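Local coordinates for probable chemoreceptor (Methyl-accepting chemotaxis) transmembrane protein (Rhizobium meliloti, PDB 6D8V) that probably senses quaternary ammonium compounds for chemotaxis, binding 1,1-dimethyl-prolinium in the Cache-type part of its sensory region, at residues I234-L237 and E243-D246; N56-N61 and F99-S104; A17-I22 and V248-S253; L202-P205 and L209-K212. All blocks are in the same frame, centred on the assembly; numbering follows the deposited sequence.

The four contacts are spread along an elongated sensory domain in which helix 2-45 runs beside two antiparallel sheets, consistent with a double-Cache sensor. Contact 3 joins the start and the end of the chain, so the other three are nested within its loop, in the order 2, 4, 1. Contacts 1 and 3 share strand 243-254 of the four-stranded sheet and touch through Ile234 and Val249, with centres about 20 Å apart. Contact 4 lies in the loop between strand 191-195 and helix 219-228, its centre about 16 Å from that of contact 3. Contact 2, at the ligand-binding end, lies across the chain's centre from contacts 1 and 3, its centre about 45 Å from that of contact 1.

Contact 1 of 4, residues I234-L237 and E243-D246; sequences IENL and EPFD
Asp246 reaches across to the backbone of Asn236: its OD1 accepts Asn236 N at 3.1 Å, with an N-H...O angle of 168° and the donor nearly on the line of the C-O bond. The carboxylate is directed there by its first torsion, which sets CG anti to the carbonyl carbon and beside the backbone N (chi1 -62°). The same OD1 makes a salt bridge with Arg269, which probably offsets the acidic surroundings contributed by Glu235 and Glu4. One residue further along, Leu237 and Phe245 form an antiparallel hydrogen-bonded pair. Leu237 N gives to Phe245 O at 3.0 Å, and Phe245 N returns a bond to Leu237 O at 3.2 Å. On the Ile234 side of the corner at Asn236 the strands stay close: Asp246 CA makes a C-H...O contact of 3.5 Å with Ile234 O.

Packing surrounds these bonds. Asn236 and Pro244 run alongside each other in the same direction, with Asn236 OD1 3.4 Å from Pro244 CB. Leu237 and Phe245 put their side chains on one face of the sheet, where Leu237 CG lies at the edge of the phenyl ring, in its plane; the position of Leu237 CD1 is doubtful. The whole is a beta hairpin of strands 232-239 and 243-254, the former bent at Asn236, at the edge of the four-stranded antiparallel sheet.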
loop_
_atom_site.group_PDB
_atom_site.type_symbol
_atom_site.label_atom_id
_atom_site.label_comp_id
_atom_site.label_asym_id
_atom_site.label_seq_id
_atom_site.Cartn_x
_atom_site.Cartn_y
_atom_site.Cartn_z
ATOM N N ILE A 234 23.431 -2.319 9.632
ATOM C CA ILE A 234 23.508 -2.191 11.079
ATOM C C ILE A 234 24.219 -3.428 11.609
ATOM O O ILE A 234 23.759 -4.554 11.389
ATOM C CB ILE A 234 22.106 -2.041 11.683
ATOM C CG1 ILE A 234 21.310 -1.042 10.841
ATOM C CG2 ILE A 234 22.187 -1.567 13.118
ATOM C CD1 ILE A 234 19.869 -0.888 11.237
ATOM N N GLU A 235 25.357 -3.225 12.273
ATOM C CA GLU A 235 26.202 -4.337 12.678
ATOM C C GLU A 235 25.925 -4.740 14.117
ATOM O O GLU A 235 25.789 -3.891 15.002
ATOM C CB GLU A 235 27.681 -3.983 12.517
ATOM C CG GLU A 235 28.142 -3.823 11.081
ATOM C CD GLU A 235 29.637 -3.574 10.970
ATOM O OE1 GLU A 235 30.230 -3.026 11.925
ATOM O OE2 GLU A 235 30.215 -3.938 9.925
ATOM N N ASN A 236 25.808 -6.029 14.314
ATOM C CA ASN A 236 25.637 -6.557 15.620
ATOM C C ASN A 236 24.539 -6.023 16.464
ATOM O O ASN A 236 24.782 -5.187 17.302
ATOM C CB ASN A 236 26.910 -6.592 16.408
ATOM C CG ASN A 236 27.037 -7.866 17.155
ATOM O OD1 ASN A 236 26.063 -8.534 17.413
ATOM N ND2 ASN A 236 28.227 -8.235 17.463
ATOM N N LEU A 237 23.313 -6.428 16.181
ATOM C CA LEU A 237 22.229 -6.080 17.064
ATOM C C LEU A 237 21.598 -7.341 17.513
ATOM O O LEU A 237 21.740 -8.355 16.851
ATOM C CB LEU A 237 21.212 -5.177 16.419
ATOM C CG LEU A 237 20.982 -5.195 14.944
ATOM C CD1 LEU A 237 19.706 -5.923 14.747
ATOM C CD2 LEU A 237 20.755 -3.777 14.564
ATOM N N GLU A 243 20.757 -15.116 19.513
ATOM C CA GLU A 243 21.606 -15.190 18.337
ATOM C C GLU A 243 21.649 -13.778 17.909
ATOM O O GLU A 243 20.607 -13.158 17.806
ATOM C CB GLU A 243 20.969 -16.037 17.263
ATOM N N PRO A 244 22.919 -13.262 17.661
ATOM C CA PRO A 244 22.897 -11.880 17.220
ATOM C C PRO A 244 23.148 -11.876 15.756
ATOM O O PRO A 244 23.601 -12.847 15.197
ATOM C CB PRO A 244 24.026 -11.241 18.004
ATOM C CG PRO A 244 24.887 -12.355 18.477
ATOM C CD PRO A 244 24.409 -13.586 17.807
ATOM N N PHE A 245 22.777 -10.794 15.120
ATOM C CA PHE A 245 22.759 -10.769 13.690
ATOM C C PHE A 245 22.978 -9.398 13.187
ATOM O O PHE A 245 23.108 -8.458 13.940
ATOM C CB PHE A 245 21.458 -11.316 13.148
ATOM C CG PHE A 245 20.244 -10.640 13.674
ATOM C CD1 PHE A 245 19.099 -11.335 13.816
ATOM C CD2 PHE A 245 20.251 -9.325 13.999
ATOM C CE1 PHE A 245 17.985 -10.721 14.300
ATOM C CE2 PHE A 245 19.156 -8.701 14.458
ATOM C CZ PHE A 245 18.025 -9.393 14.620
ATOM N N ASP A 246 23.036 -9.316 11.880
ATOM C CA ASP A 246 23.212 -8.039 11.209
ATOM C C ASP A 246 21.917 -7.641 10.511
ATOM O O ASP A 246 21.175 -8.491 10.011
ATOM C CB ASP A 246 24.344 -8.113 10.176
ATOM C CG ASP A 246 25.688 -8.439 10.795
ATOM O OD1 ASP A 246 26.143 -7.676 11.674
ATOM O OD2 ASP A 246 26.290 -9.459 10.398
#

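Contact 2 of 4, residues N56-N61 and F99-S104; sequences NLLKAN and FTPYWS. With PBE (1,1-dimethyl-prolinium), chain C.
Lys59 lies over Trp103 where helices 51-58 and 60-64 meet strand 101-105, on one side of the antiparallel sheet of the first PDC (Cache) sensor domain. The main interaction is CH-pi: Lys59 CD stands 3.5 Å from the centroid of the Trp103 six-membered ring, 6° off its normal. The lysine chain is extended, with CG anti to the backbone N (chi1 -171°), and its methylenes therefore run across the indole from Lys59 CB, 3.6 Å from Trp103 NE1, to the benzo ring.

Apolar packing is supplied by Leu58, whose CB lies 4.0 Å from Trp103 CD1 and whose CD1 touches Pro101 CB at 4.1 Å; the leucine and proline side chains cross at about a right angle. Ile55 O takes the hydrogen bond of Trp103 NE1. With a leucine in place of Trp103, that carbonyl would probably lose this donor and the Lys59 methylenes the ring face they lie on.

Tyr102, the residue before it in the strand, faces away from the helices into the ligand pocket. The 1,1-dimethyl-prolinium sets its CE methyl over the centre of the phenol ring, 3.5 Å above the plane, while its CF methyl is 3.2 Å from Tyr102 OH.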
loop_
_atom_site.group_PDB
_atom_site.type_symbol
_atom_site.label_atom_id
_atom_site.label_comp_id
_atom_site.label_asym_id
_atom_site.label_seq_id
_atom_site.Cartn_x
_atom_site.Cartn_y
_atom_site.Cartn_z
ATOM N N ASN A 56 -20.368 -1.623 -10.307
ATOM C CA ASN A 56 -20.078 -2.823 -11.090
ATOM C C ASN A 56 -18.630 -2.828 -11.570
ATOM O O ASN A 56 -17.875 -3.769 -11.295
ATOM C CB ASN A 56 -21.036 -2.926 -12.281
ATOM C CG ASN A 56 -20.844 -4.209 -13.088
ATOM O OD1 ASN A 56 -20.330 -5.206 -12.583
ATOM N ND2 ASN A 56 -21.265 -4.184 -14.349
ATOM N N LEU A 57 -18.219 -1.771 -12.276
ATOM C CA LEU A 57 -16.884 -1.748 -12.866
ATOM C C LEU A 57 -15.795 -1.809 -11.800
ATOM O O LEU A 57 -14.743 -2.420 -12.017
ATOM C CB LEU A 57 -16.706 -0.500 -13.726
ATOM C CG LEU A 57 -17.695 -0.313 -14.867
ATOM C CD1 LEU A 57 -17.410 0.981 -15.617
ATOM C CD2 LEU A 57 -17.663 -1.512 -15.803
ATOM N N LEU A 58 -16.017 -1.165 -10.652
ATOM C CA LEU A 58 -14.983 -1.095 -9.626
ATOM C C LEU A 58 -14.562 -2.472 -9.127
ATOM O O LEU A 58 -13.456 -2.618 -8.599
ATOM C CB LEU A 58 -15.475 -0.245 -8.455
ATOM C CG LEU A 58 -14.571 0.896 -7.983
ATOM C CD1 LEU A 58 -15.157 1.559 -6.742
ATOM C CD2 LEU A 58 -13.169 0.399 -7.710
ATOM N N LYS A 59 -15.412 -3.484 -9.277
ATOM C CA LYS A 59 -15.070 -4.813 -8.793
ATOM C C LYS A 59 -14.051 -5.512 -9.685
ATOM O O LYS A 59 -13.427 -6.488 -9.249
ATOM C CB LYS A 59 -16.340 -5.660 -8.667
ATOM C CG LYS A 59 -16.153 -6.991 -7.961
ATOM C CD LYS A 59 -17.498 -7.645 -7.671
ATOM C CE LYS A 59 -17.335 -9.039 -7.088
ATOM N NZ LYS A 59 -18.648 -9.643 -6.738
ATOM N N ALA A 60 -13.862 -5.025 -10.917
ATOM C CA ALA A 60 -12.947 -5.680 -11.847
ATOM C C ALA A 60 -11.525 -5.720 -11.309
ATOM O O ALA A 60 -10.786 -6.679 -11.573
ATOM C CB ALA A 60 -12.975 -4.972 -13.196
ATOM N N ASN A 61 -11.126 -4.696 -10.549
ATOM C CA ASN A 61 -9.743 -4.604 -10.090
ATOM C C ASN A 61 -9.389 -5.693 -9.086
ATOM O O ASN A 61 -8.208 -6.033 -8.940
ATOM C CB ASN A 61 -9.484 -3.232 -9.478
ATOM C CG ASN A 61 -8.762 -2.302 -10.422
ATOM O OD1 ASN A 61 -7.991 -2.742 -11.279
ATOM N ND2 ASN A 61 -8.996 -1.002 -10.263
ATOM N N PHE A 99 -20.920 9.454 -2.138
ATOM C CA PHE A 99 -20.704 8.276 -2.978
ATOM C C PHE A 99 -19.351 7.665 -2.639
ATOM O O PHE A 99 -18.305 8.182 -3.033
ATOM C CB PHE A 99 -20.794 8.652 -4.452
ATOM C CG PHE A 99 -20.681 7.478 -5.382
ATOM C CD1 PHE A 99 -21.396 6.314 -5.138
ATOM C CD2 PHE A 99 -19.869 7.539 -6.504
ATOM C CE1 PHE A 99 -21.299 5.231 -5.990
ATOM C CE2 PHE A 99 -19.767 6.458 -7.361
ATOM C CZ PHE A 99 -20.483 5.301 -7.105
ATOM N N THR A 100 -19.368 6.548 -1.913
ATOM C CA THR A 100 -18.151 5.900 -1.423
ATOM C C THR A 100 -18.288 4.387 -1.541
ATOM O O THR A 100 -18.490 3.681 -0.547
ATOM C CB THR A 100 -17.858 6.311 0.025
ATOM O OG1 THR A 100 -19.060 6.224 0.801
ATOM C CG2 THR A 100 -17.335 7.738 0.086
ATOM N N PRO A 101 -18.178 3.851 -2.751
ATOM C CA PRO A 101 -18.197 2.394 -2.919
ATOM C C PRO A 101 -16.867 1.773 -2.534
ATOM O O PRO A 101 -15.802 2.373 -2.696
ATOM C CB PRO A 101 -18.462 2.207 -4.421
ATOM C CG PRO A 101 -18.663 3.584 -4.991
ATOM C CD PRO A 101 -18.049 4.551 -4.037
ATOM N N TYR A 102 -16.934 0.536 -2.043
ATOM C CA TYR A 102 -15.718 -0.135 -1.586
ATOM C C TYR A 102 -15.893 -1.644 -1.688
ATOM O O TYR A 102 -16.643 -2.236 -0.908
ATOM C CB TYR A 102 -15.388 0.278 -0.160
ATOM C CG TYR A 102 -14.117 -0.345 0.369
ATOM C CD1 TYR A 102 -13.077 -0.683 -0.488
ATOM C CD2 TYR A 102 -13.957 -0.588 1.728
ATOM C CE1 TYR A 102 -11.917 -1.252 -0.004
ATOM C CE2 TYR A 102 -12.801 -1.154 2.217
ATOM C CZ TYR A 102 -11.784 -1.486 1.351
ATOM O OH TYR A 102 -10.629 -2.051 1.845
ATOM N N TRP A 103 -15.182 -2.260 -2.627
ATOM C CA TRP A 103 -15.056 -3.710 -2.679
ATOM C C TRP A 103 -13.825 -4.135 -1.892
ATOM O O TRP A 103 -12.740 -3.583 -2.086
ATOM C CB TRP A 103 -14.951 -4.201 -4.124
ATOM C CG TRP A 103 -16.210 -4.044 -4.923
ATOM C CD1 TRP A 103 -16.494 -3.058 -5.822
ATOM C CD2 TRP A 103 -17.356 -4.906 -4.897
ATOM N NE1 TRP A 103 -17.743 -3.253 -6.359
ATOM C CE2 TRP A 103 -18.294 -4.379 -5.806
ATOM C CE3 TRP A 103 -17.680 -6.070 -4.192
ATOM C CZ2 TRP A 103 -19.531 -4.976 -6.029
ATOM C CZ3 TRP A 103 -18.907 -6.661 -4.416
ATOM C CH2 TRP A 103 -19.819 -6.113 -5.326
ATOM N N SER A 104 -13.998 -5.114 -1.007
ATOM C CA SER A 104 -12.925 -5.572 -0.136
ATOM C C SER A 104 -13.096 -7.061 0.114
ATOM O O SER A 104 -14.116 -7.660 -0.235
ATOM C CB SER A 104 -12.921 -4.807 1.189
ATOM O OG SER A 104 -14.154 -4.986 1.872
HETATM N N PBE C . -10.529 2.449 2.191
HETATM C CD PBE C . -9.949 3.255 1.341
HETATM C CA PBE C . -10.184 3.112 3.515
HETATM C CB PBE C . -10.446 4.636 3.184
HETATM C CG PBE C . -10.161 4.757 1.961
HETATM C CE PBE C . -11.985 2.417 1.939
HETATM C CF PBE C . -9.941 1.098 2.109
HETATM C C PBE C . -10.935 2.679 4.671
HETATM O O PBE C . -10.943 3.402 5.705
HETATM O OXT PBE C . -11.556 1.584 4.674
#

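Contact 3 of 4, residues A17-I22 and V248-S253; sequences AIASDI and VVYPFS
Ala19 and Ile22 of the long helix 2-45 pack against Tyr250 and Phe252 of strand 243-254, an alpha/beta contact between the beginning and the end of the chain. The two short segments run in roughly the same direction, crossing at -30° with their axes 9.0 Å apart at the closest point. Ala19 does most of the touching. Its CB sits over one face of the Phe252 ring, 3.7 Å from the centroid and 25° off the normal, a CH-pi contact displaced toward the CB end of the ring. Phe252 carries CG between its backbone N and carbonyl carbon (chi1 66°), which lays the ring along the helix surface and lets Ile22 CG2 meet its edge 4.0 Å from CZ.

Strand 243-254 is an inner strand of the four-stranded antiparallel sheet, and its residues alternate between two faces. Tyr250 and Phe252 look toward helix 2-45; on the other face Val249 packs on Val222 and Ala225 of helix 219-228, so helices cover both sides of the strand. The neighbouring strand 259-268 adds Trp261 beside Ile22 and Val263 beside Phe252. Replacing Phe252 by a valine would probably leave Ala19 CB without the aromatic face it rests on and Ile22 CG2 without the ring edge. Tyr250 presents its ring edge to Ala19, CE2 lying 4.1 Å from Ala19 CB, and its hydroxyl makes a weak hydrogen bond to Arg16.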
loop_
_atom_site.group_PDB
_atom_site.type_symbol
_atom_site.label_atom_id
_atom_site.label_comp_id
_atom_site.label_asym_id
_atom_site.label_seq_id
_atom_site.Cartn_x
_atom_site.Cartn_y
_atom_site.Cartn_z
ATOM N N ALA A 17 16.682 -8.829 -5.148
ATOM C CA ALA A 17 15.635 -9.734 -5.618
ATOM C C ALA A 17 14.278 -9.409 -4.997
ATOM O O ALA A 17 13.257 -9.408 -5.694
ATOM C CB ALA A 17 16.021 -11.178 -5.314
ATOM N N ILE A 18 14.240 -9.151 -3.682
ATOM C CA ILE A 18 12.973 -8.884 -3.001
ATOM C C ILE A 18 12.371 -7.583 -3.493
ATOM O O ILE A 18 11.150 -7.474 -3.667
ATOM C CB ILE A 18 13.173 -8.844 -1.474
ATOM C CG1 ILE A 18 13.644 -10.208 -0.928
ATOM C CG2 ILE A 18 11.903 -8.322 -0.775
ATOM C CD1 ILE A 18 12.787 -11.382 -1.364
ATOM N N ALA A 19 13.218 -6.571 -3.713
ATOM C CA ALA A 19 12.727 -5.250 -4.082
ATOM C C ALA A 19 12.076 -5.261 -5.459
ATOM O O ALA A 19 11.047 -4.609 -5.673
ATOM C CB ALA A 19 13.871 -4.233 -4.030
ATOM N N SER A 20 12.655 -5.989 -6.415
ATOM C CA SER A 20 12.056 -5.986 -7.748
ATOM C C SER A 20 10.723 -6.724 -7.755
ATOM O O SER A 20 9.836 -6.398 -8.553
ATOM C CB SER A 20 13.009 -6.594 -8.771
ATOM O OG SER A 20 12.981 -7.998 -8.705
ATOM N N ASP A 21 10.561 -7.712 -6.872
ATOM C CA ASP A 21 9.274 -8.379 -6.748
ATOM C C ASP A 21 8.231 -7.456 -6.130
ATOM O O ASP A 21 7.128 -7.319 -6.673
ATOM C CB ASP A 21 9.420 -9.660 -5.934
ATOM C CG ASP A 21 8.188 -10.528 -6.005
ATOM O OD1 ASP A 21 7.128 -10.103 -5.502
ATOM O OD2 ASP A 21 8.270 -11.626 -6.591
ATOM N N ILE A 22 8.556 -6.806 -5.007
ATOM C CA ILE A 22 7.616 -5.862 -4.414
ATOM C C ILE A 22 7.344 -4.715 -5.382
ATOM O O ILE A 22 6.191 -4.349 -5.639
ATOM C CB ILE A 22 8.139 -5.349 -3.059
ATOM C CG1 ILE A 22 8.288 -6.506 -2.077
ATOM C CG2 ILE A 22 7.174 -4.332 -2.471
ATOM C CD1 ILE A 22 7.012 -7.266 -1.876
ATOM N N VAL A 248 20.642 -5.459 7.386
ATOM C CA VAL A 248 20.932 -4.722 6.164
ATOM C C VAL A 248 19.655 -4.033 5.706
ATOM O O VAL A 248 18.596 -4.667 5.611
ATOM C CB VAL A 248 21.483 -5.645 5.063
ATOM C CG1 VAL A 248 21.589 -4.886 3.762
ATOM C CG2 VAL A 248 22.836 -6.188 5.458
ATOM N N VAL A 249 19.753 -2.739 5.421
ATOM C CA VAL A 249 18.625 -1.952 4.939
ATOM C C VAL A 249 18.858 -1.630 3.471
ATOM O O VAL A 249 19.970 -1.270 3.070
ATOM C CB VAL A 249 18.437 -0.673 5.779
ATOM C CG1 VAL A 249 18.610 -0.991 7.249
ATOM C CG2 VAL A 249 19.425 0.379 5.361
ATOM N N TYR A 250 17.809 -1.776 2.663
ATOM C CA TYR A 250 17.923 -1.675 1.207
ATOM C C TYR A 250 16.758 -0.845 0.684
ATOM O O TYR A 250 15.653 -1.361 0.467
ATOM C CB TYR A 250 17.949 -3.067 0.570
ATOM C CG TYR A 250 18.343 -3.122 -0.884
ATOM C CD1 TYR A 250 19.682 -3.233 -1.261
ATOM C CD2 TYR A 250 17.377 -3.110 -1.888
ATOM C CE1 TYR A 250 20.047 -3.304 -2.593
ATOM C CE2 TYR A 250 17.732 -3.182 -3.223
ATOM C CZ TYR A 250 19.065 -3.277 -3.575
ATOM O OH TYR A 250 19.413 -3.346 -4.915
ATOM N N PRO A 251 16.964 0.458 0.493
ATOM C CA PRO A 251 15.923 1.280 -0.132
ATOM C C PRO A 251 15.724 0.891 -1.584
ATOM O O PRO A 251 16.647 0.419 -2.254
ATOM C CB PRO A 251 16.468 2.708 -0.007
ATOM C CG PRO A 251 17.930 2.552 0.195
ATOM C CD PRO A 251 18.114 1.261 0.937
ATOM N N PHE A 252 14.496 1.080 -2.061
ATOM C CA PHE A 252 14.180 0.840 -3.463
ATOM C C PHE A 252 12.943 1.648 -3.834
ATOM O O PHE A 252 11.970 1.685 -3.077
ATOM C CB PHE A 252 13.959 -0.653 -3.741
ATOM C CG PHE A 252 12.754 -1.229 -3.053
ATOM C CD1 PHE A 252 12.802 -1.557 -1.711
ATOM C CD2 PHE A 252 11.579 -1.441 -3.752
ATOM C CE1 PHE A 252 11.704 -2.086 -1.077
ATOM C CE2 PHE A 252 10.470 -1.969 -3.124
ATOM C CZ PHE A 252 10.536 -2.297 -1.782
ATOM N N SER A 253 12.992 2.291 -5.000
ATOM C CA SER A 253 11.906 3.153 -5.454
ATOM C C SER A 253 10.713 2.347 -5.951
ATOM O O SER A 253 10.867 1.334 -6.640
ATOM C CB SER A 253 12.382 4.073 -6.578
ATOM O OG SER A 253 13.091 5.182 -6.058
#

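Contact 4 of 4, residues L202-P205 and L209-K212; sequences LAAP and LLMK
Leu209 O accepts the backbone N of Lys212 at 3.2 Å, closing the tight turn that presses Leu209 and Leu210 against Ala204. The four residues Leu209 to Lys212 form a type II beta turn. Leu210 occupies the extended second position and Met211 the third, where its positive phi of 77° fits the type. On the other side of the contact, Leu202 and Ala203 both face Leu194 of strand 191-195 in a classic beta bulge, and the chain turns a corner at Leu202 on its way to Pro205. The turn is further tied to the chain just before the bulge by backbone hydrogen bonds of Met211 and Lys212 with Trp201.

Between the two segments the contact is apolar. Ala204 points its methyl toward the turn, CB lying 3.6 Å from Leu209 CB, where the CA atoms of Ala204 and Leu209 are 6.1 Å apart. Leu209 then reaches along to Pro205, its CD1 4.0 Å from Pro205 CD, the two side chains crossing at a slant. Leu202 and Ala203 turn their side chains away from the turn, toward Leu174 and Leu181 of helix 174-183. Leu210 meets backbone as well as the Ala204 methyl: with CG anti to its carbonyl carbon (chi1 -66°), it brings CD2 to 3.9 Å from Ala204 CB and to 3.4 Å from Leu202 O.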
loop_
_atom_site.group_PDB
_atom_site.type_symbol
_atom_site.label_atom_id
_atom_site.label_comp_id
_atom_site.label_asym_id
_atom_site.label_seq_id
_atom_site.Cartn_x
_atom_site.Cartn_y
_atom_site.Cartn_z
ATOM N N LEU A 202 6.135 -2.085 7.779
ATOM C CA LEU A 202 5.176 -2.686 6.856
ATOM C C LEU A 202 5.109 -4.197 7.021
ATOM O O LEU A 202 4.035 -4.795 6.868
ATOM C CB LEU A 202 5.548 -2.335 5.420
ATOM C CG LEU A 202 5.298 -0.900 5.003
ATOM C CD1 LEU A 202 5.628 -0.718 3.542
ATOM C CD2 LEU A 202 3.852 -0.550 5.267
ATOM N N ALA A 203 6.255 -4.810 7.314
ATOM C CA ALA A 203 6.352 -6.231 7.625
ATOM C C ALA A 203 7.408 -6.361 8.703
ATOM O O ALA A 203 8.563 -5.983 8.477
ATOM C CB ALA A 203 6.716 -7.063 6.382
ATOM N N ALA A 204 7.007 -6.872 9.865
ATOM C CA ALA A 204 7.771 -6.808 11.098
ATOM C C ALA A 204 7.921 -8.187 11.716
ATOM O O ALA A 204 7.293 -9.148 11.274
ATOM C CB ALA A 204 7.090 -5.870 12.107
ATOM N N PRO A 205 8.772 -8.310 12.736
ATOM C CA PRO A 205 8.872 -9.587 13.463
ATOM C C PRO A 205 7.612 -9.928 14.242
ATOM O O PRO A 205 7.068 -11.024 14.091
ATOM C CB PRO A 205 10.055 -9.376 14.418
ATOM C CG PRO A 205 10.827 -8.253 13.869
ATOM C CD PRO A 205 9.900 -7.404 13.023
ATOM N N LEU A 209 4.543 -4.258 16.043
ATOM C CA LEU A 209 5.410 -3.243 15.444
ATOM C C LEU A 209 4.842 -2.610 14.180
ATOM O O LEU A 209 5.360 -1.577 13.743
ATOM C CB LEU A 209 6.784 -3.837 15.113
ATOM C CG LEU A 209 7.718 -4.055 16.306
ATOM C CD1 LEU A 209 9.000 -4.779 15.903
ATOM C CD2 LEU A 209 8.049 -2.722 16.952
ATOM N N LEU A 210 3.810 -3.185 13.576
ATOM C CA LEU A 210 3.354 -2.663 12.295
ATOM C C LEU A 210 2.842 -1.235 12.434
ATOM O O LEU A 210 2.218 -0.874 13.437
ATOM C CB LEU A 210 2.268 -3.557 11.710
ATOM C CG LEU A 210 2.799 -4.941 11.351
ATOM C CD1 LEU A 210 1.681 -5.896 10.981
ATOM C CD2 LEU A 210 3.787 -4.810 10.223
ATOM N N MET A 211 3.129 -0.416 11.417
ATOM C CA MET A 211 2.599 0.939 11.341
ATOM C C MET A 211 3.347 1.889 12.272
ATOM O O MET A 211 3.165 3.111 12.201
ATOM C CB MET A 211 1.105 0.938 11.677
ATOM C CG MET A 211 0.192 0.627 10.510
ATOM S SD MET A 211 -1.546 0.683 10.980
ATOM C CE MET A 211 -1.623 2.290 11.764
ATOM N N LYS A 212 4.161 1.339 13.169
ATOM C CA LYS A 212 4.995 2.147 14.045
ATOM C C LYS A 212 6.316 2.478 13.359
ATOM O O LYS A 212 6.759 1.766 12.455
ATOM C CB LYS A 212 5.257 1.422 15.362
ATOM C CG LYS A 212 3.998 1.121 16.144
ATOM C CD LYS A 212 4.321 0.660 17.565
ATOM C CE LYS A 212 3.068 0.496 18.436
ATOM N NZ LYS A 212 2.239 -0.681 18.063
#